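Long-range contact in protein-L-isoaspartate O-methyltransferase beta-aspartate methyltransferase (Plasmodium falciparum, PDB 2PBF), which probably transfers a methyl group from S-adenosyl-L-methionine to the carboxylate of isoaspartyl residues in damaged proteins, a step in their repair: residues Ile85-Gly90 against Asp164-Gly169. Numbering follows the deposited sequence.
Sequences IDVGSG and DAIHVG. With SAH (S-adenosyl-L-homocysteine), chain C.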
ATOM      1  N   ILE A  85       5.654   4.772  -1.838  1.00 26.97           N
ATOM      2  CA  ILE A  85       5.061   4.285  -3.078  1.00 27.42           C
ATOM      3  C   ILE A  85       4.270   3.012  -2.769  1.00 27.23           C
ATOM      4  O   ILE A  85       4.738   2.137  -2.031  1.00 26.86           O
ATOM      5  CB  ILE A  85       6.115   4.109  -4.242  1.00 27.11           C
ATOM      6  CG1 ILE A  85       5.465   3.542  -5.510  1.00 28.87           C
ATOM      7  CG2 ILE A  85       7.357   3.284  -3.792  1.00 28.34           C
ATOM      8  CD1 ILE A  85       6.380   3.652  -6.746  1.00 27.99           C
ATOM      9  N   ASP A  86       3.054   2.958  -3.298  1.00 26.39           N
ATOM     10  CA  ASP A  86       2.169   1.816  -3.126  1.00 26.62           C
ATOM     11  C   ASP A  86       2.111   1.146  -4.471  1.00 26.76           C
ATOM     12  O   ASP A  86       1.518   1.684  -5.431  1.00 27.39           O
ATOM     13  CB  ASP A  86       0.779   2.277  -2.681  1.00 26.04           C
ATOM     14  CG  ASP A  86      -0.172   1.136  -2.392  1.00 26.58           C
ATOM     15  OD1 ASP A  86       0.265  -0.014  -2.219  1.00 28.59           O
ATOM     16  OD2 ASP A  86      -1.400   1.398  -2.311  1.00 27.69           O
ATOM     17  N   VAL A  87       2.745  -0.015  -4.547  1.00 25.82           N
ATOM     18  CA  VAL A  87       2.823  -0.744  -5.790  1.00 26.82           C
ATOM     19  C   VAL A  87       1.663  -1.741  -5.863  1.00 26.54           C
ATOM     20  O   VAL A  87       1.639  -2.716  -5.119  1.00 25.52           O
ATOM     21  CB  VAL A  87       4.165  -1.521  -5.912  1.00 25.97           C
ATOM     22  CG1 VAL A  87       4.191  -2.342  -7.243  1.00 25.92           C
ATOM     23  CG2 VAL A  87       5.372  -0.555  -5.820  1.00 27.15           C
ATOM     24  N   GLY A  88       0.723  -1.492  -6.775  1.00 27.51           N
ATOM     25  CA  GLY A  88      -0.480  -2.320  -6.912  1.00 26.23           C
ATOM     26  C   GLY A  88      -1.547  -1.682  -6.067  1.00 26.48           C
ATOM     27  O   GLY A  88      -2.124  -2.320  -5.170  1.00 27.15           O
ATOM     28  N   SER A  89      -1.816  -0.405  -6.336  1.00 26.06           N
ATOM     29  CA  SER A  89      -2.590   0.394  -5.406  1.00 25.43           C
ATOM     30  C   SER A  89      -4.066  -0.045  -5.340  1.00 24.86           C
ATOM     31  O   SER A  89      -4.724   0.180  -4.324  1.00 23.73           O
ATOM     32  CB  SER A  89      -2.413   1.904  -5.690  1.00 25.89           C
ATOM     33  OG  SER A  89      -2.647   2.208  -7.060  1.00 25.06           O
ATOM     34  N   GLY A  90      -4.565  -0.670  -6.413  1.00 24.58           N
ATOM     35  CA  GLY A  90      -5.847  -1.368  -6.386  1.00 24.77           C
ATOM     36  C   GLY A  90      -7.025  -0.464  -6.120  1.00 25.73           C
ATOM     37  O   GLY A  90      -7.288   0.447  -6.906  1.00 25.00           O
ATOM     38  N   ASP A 164      11.199   6.182   1.116  1.00 30.30           N
ATOM     39  CA  ASP A 164      11.383   5.742   2.481  1.00 30.68           C
ATOM     40  C   ASP A 164      10.502   4.529   2.793  1.00 30.02           C
ATOM     41  O   ASP A 164      10.829   3.725   3.672  1.00 30.31           O
ATOM     42  CB  ASP A 164      11.093   6.898   3.416  1.00 30.31           C
ATOM     43  CG  ASP A 164      11.870   8.151   3.030  1.00 34.45           C
ATOM     44  OD1 ASP A 164      13.108   8.174   3.263  1.00 34.39           O
ATOM     45  OD2 ASP A 164      11.258   9.100   2.477  1.00 33.92           O
ATOM     46  N   ALA A 165       9.404   4.391   2.055  1.00 29.64           N
ATOM     47  CA  ALA A 165       8.463   3.285   2.253  1.00 28.66           C
ATOM     48  C   ALA A 165       7.944   2.784   0.925  1.00 28.79           C
ATOM     49  O   ALA A 165       7.451   3.575   0.099  1.00 27.91           O
ATOM     50  CB  ALA A 165       7.323   3.713   3.139  1.00 28.96           C
ATOM     51  N   ILE A 166       8.090   1.472   0.704  1.00 27.82           N
ATOM     52  CA  ILE A 166       7.570   0.828  -0.497  1.00 27.76           C
ATOM     53  C   ILE A 166       6.650  -0.312  -0.107  1.00 27.58           C
ATOM     54  O   ILE A 166       7.056  -1.255   0.549  1.00 27.69           O
ATOM     55  CB  ILE A 166       8.692   0.290  -1.459  1.00 27.91           C
ATOM     56  CG1 ILE A 166       9.758   1.379  -1.704  1.00 29.81           C
ATOM     57  CG2 ILE A 166       8.042  -0.249  -2.772  1.00 27.17           C
ATOM     58  CD1 ILE A 166      10.816   1.043  -2.765  1.00 28.80           C
ATOM     59  N   HIS A 167       5.399  -0.215  -0.499  1.00 28.19           N
ATOM     60  CA  HIS A 167       4.475  -1.279  -0.218  1.00 28.62           C
ATOM     61  C   HIS A 167       4.113  -1.916  -1.532  1.00 28.75           C
ATOM     62  O   HIS A 167       3.828  -1.238  -2.515  1.00 28.64           O
ATOM     63  CB  HIS A 167       3.241  -0.763   0.496  1.00 29.17           C
ATOM     64  CG  HIS A 167       2.183  -1.800   0.649  1.00 30.46           C
ATOM     65  ND1 HIS A 167       1.154  -1.946  -0.253  1.00 30.93           N
ATOM     66  CD2 HIS A 167       2.026  -2.782   1.567  1.00 31.92           C
ATOM     67  CE1 HIS A 167       0.400  -2.965   0.107  1.00 30.24           C
ATOM     68  NE2 HIS A 167       0.902  -3.481   1.213  1.00 33.42           N
ATOM     69  N   VAL A 168       4.152  -3.237  -1.564  1.00 29.09           N
ATOM     70  CA  VAL A 168       3.788  -3.920  -2.769  1.00 28.71           C
ATOM     71  C   VAL A 168       2.639  -4.853  -2.401  1.00 28.61           C
ATOM     72  O   VAL A 168       2.808  -5.739  -1.578  1.00 27.43           O
ATOM     73  CB  VAL A 168       4.990  -4.699  -3.339  1.00 29.17           C
ATOM     74  CG1 VAL A 168       4.699  -5.146  -4.728  1.00 29.50           C
ATOM     75  CG2 VAL A 168       6.283  -3.838  -3.289  1.00 27.85           C
ATOM     76  N   GLY A 169       1.483  -4.649  -3.037  1.00 27.66           N
ATOM     77  CA  GLY A 169       0.264  -5.351  -2.640  1.00 28.61           C
ATOM     78  C   GLY A 169      -0.056  -6.558  -3.520  1.00 29.17           C
ATOM     79  O   GLY A 169      -1.201  -6.990  -3.569  1.00 28.85           O
TER
HETATM   80  N   SAH C 301      -3.464  -2.566  -1.991  1.00 26.69           N
HETATM   81  CA  SAH C 301      -4.527  -3.058  -2.904  1.00 25.82           C
HETATM   82  CB  SAH C 301      -4.175  -4.449  -3.367  1.00 25.87           C
HETATM   83  CG  SAH C 301      -4.972  -4.762  -4.626  1.00 26.37           C
HETATM   84  SD  SAH C 301      -4.597  -6.400  -5.255  1.00 30.06           S
HETATM   85  C   SAH C 301      -5.927  -3.029  -2.281  1.00 26.11           C
HETATM   86  O   SAH C 301      -6.077  -3.451  -1.133  1.00 24.73           O
HETATM   87  OXT SAH C 301      -6.915  -2.579  -2.916  1.00 24.57           O
HETATM   88  C5' SAH C 301      -3.019  -5.982  -6.036  1.00 30.80           C
HETATM   89  C4' SAH C 301      -3.084  -4.975  -7.186  1.00 30.88           C
HETATM   90  O4' SAH C 301      -1.851  -5.033  -7.846  1.00 32.06           O
HETATM   91  C3' SAH C 301      -4.144  -5.210  -8.254  1.00 30.09           C
HETATM   92  O3' SAH C 301      -4.990  -4.073  -8.322  1.00 28.25           O
HETATM   93  C2' SAH C 301      -3.357  -5.422  -9.538  1.00 30.61           C
HETATM   94  O2' SAH C 301      -3.998  -4.859 -10.661  1.00 30.16           O
HETATM   95  C1' SAH C 301      -2.058  -4.714  -9.213  1.00 30.67           C
HETATM   96  N9  SAH C 301      -0.864  -5.181  -9.951  1.00 31.12           N
HETATM   97  C8  SAH C 301      -0.573  -6.472 -10.286  1.00 31.73           C
HETATM   98  N7  SAH C 301       0.630  -6.483 -10.905  1.00 32.36           N
HETATM   99  C5  SAH C 301       1.104  -5.221 -10.997  1.00 29.82           C
HETATM  100  C6  SAH C 301       2.263  -4.675 -11.560  1.00 31.26           C
HETATM  101  N6  SAH C 301       3.183  -5.416 -12.164  1.00 29.90           N
HETATM  102  N1  SAH C 301       2.484  -3.325 -11.464  1.00 32.96           N
HETATM  103  C2  SAH C 301       1.549  -2.515 -10.847  1.00 30.97           C
HETATM  104  N3  SAH C 301       0.413  -3.075 -10.318  1.00 30.07           N
HETATM  105  C4  SAH C 301       0.182  -4.403 -10.385  1.00 29.94           C
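Asp86 and His167 put their flat groups side by side on one face of the sheet, the carboxylate meeting the imidazole at its ND1 edge, with the two planes turned 54° apart. This His-carboxylate hydrogen bond joins two central neighbours in the Rossmann-like sheet of class I methyltransferases. ND1-H of His167 donates to OD1 of Asp86 over 2.9 Å; the acceptor lies close to the ring plane, whereas the donor reaches the syn side of OD1 tilted out of the carboxylate plane. The amino N of S-adenosyl-L-homocysteine also lies at the ring's edge, and Leu94 and Met98 of helix 93-101 touch the His167 side chain. Both side chains run anti to their backbone N (chi1 -176° for Asp86, 173° for His167), which sends them off in step from neighbouring strands. A carboxylate buried here needs donors: His167 supplies one, and Thr95 bonds to OD2.

The strands are parallel and in register from Ile85-Ile166 to Val87-Val168. His167 grips the other strand with both backbone polar groups, its N bonding to Ile85 O and its O accepting from Val87 N at 2.6 Å. On the reverse face, beta-branched residues suit both the extended backbone and an apolar layer: Val87, Ile166 and Val168 pack on Leu179 of helix 177-182, while Ile85 touches Ile113 and Leu115 of the neighbouring strand. Ile85 CG2 rests 3.7 Å from Ile166 CG1, and Val87 CG1 lies 3.8 Å from Val168 CG1.

Beyond Val87 the chain enters the glycine-rich loop that binds the cofactor product. Gly88 CA comes within 3.2 Å of the ligand's O4'; a CB would run into O4' and, at these backbone angles, into Val87 O. Gly169, just after the other strand, donates its N to Val87 O while its O approaches the ligand's C5' to 3.2 Å.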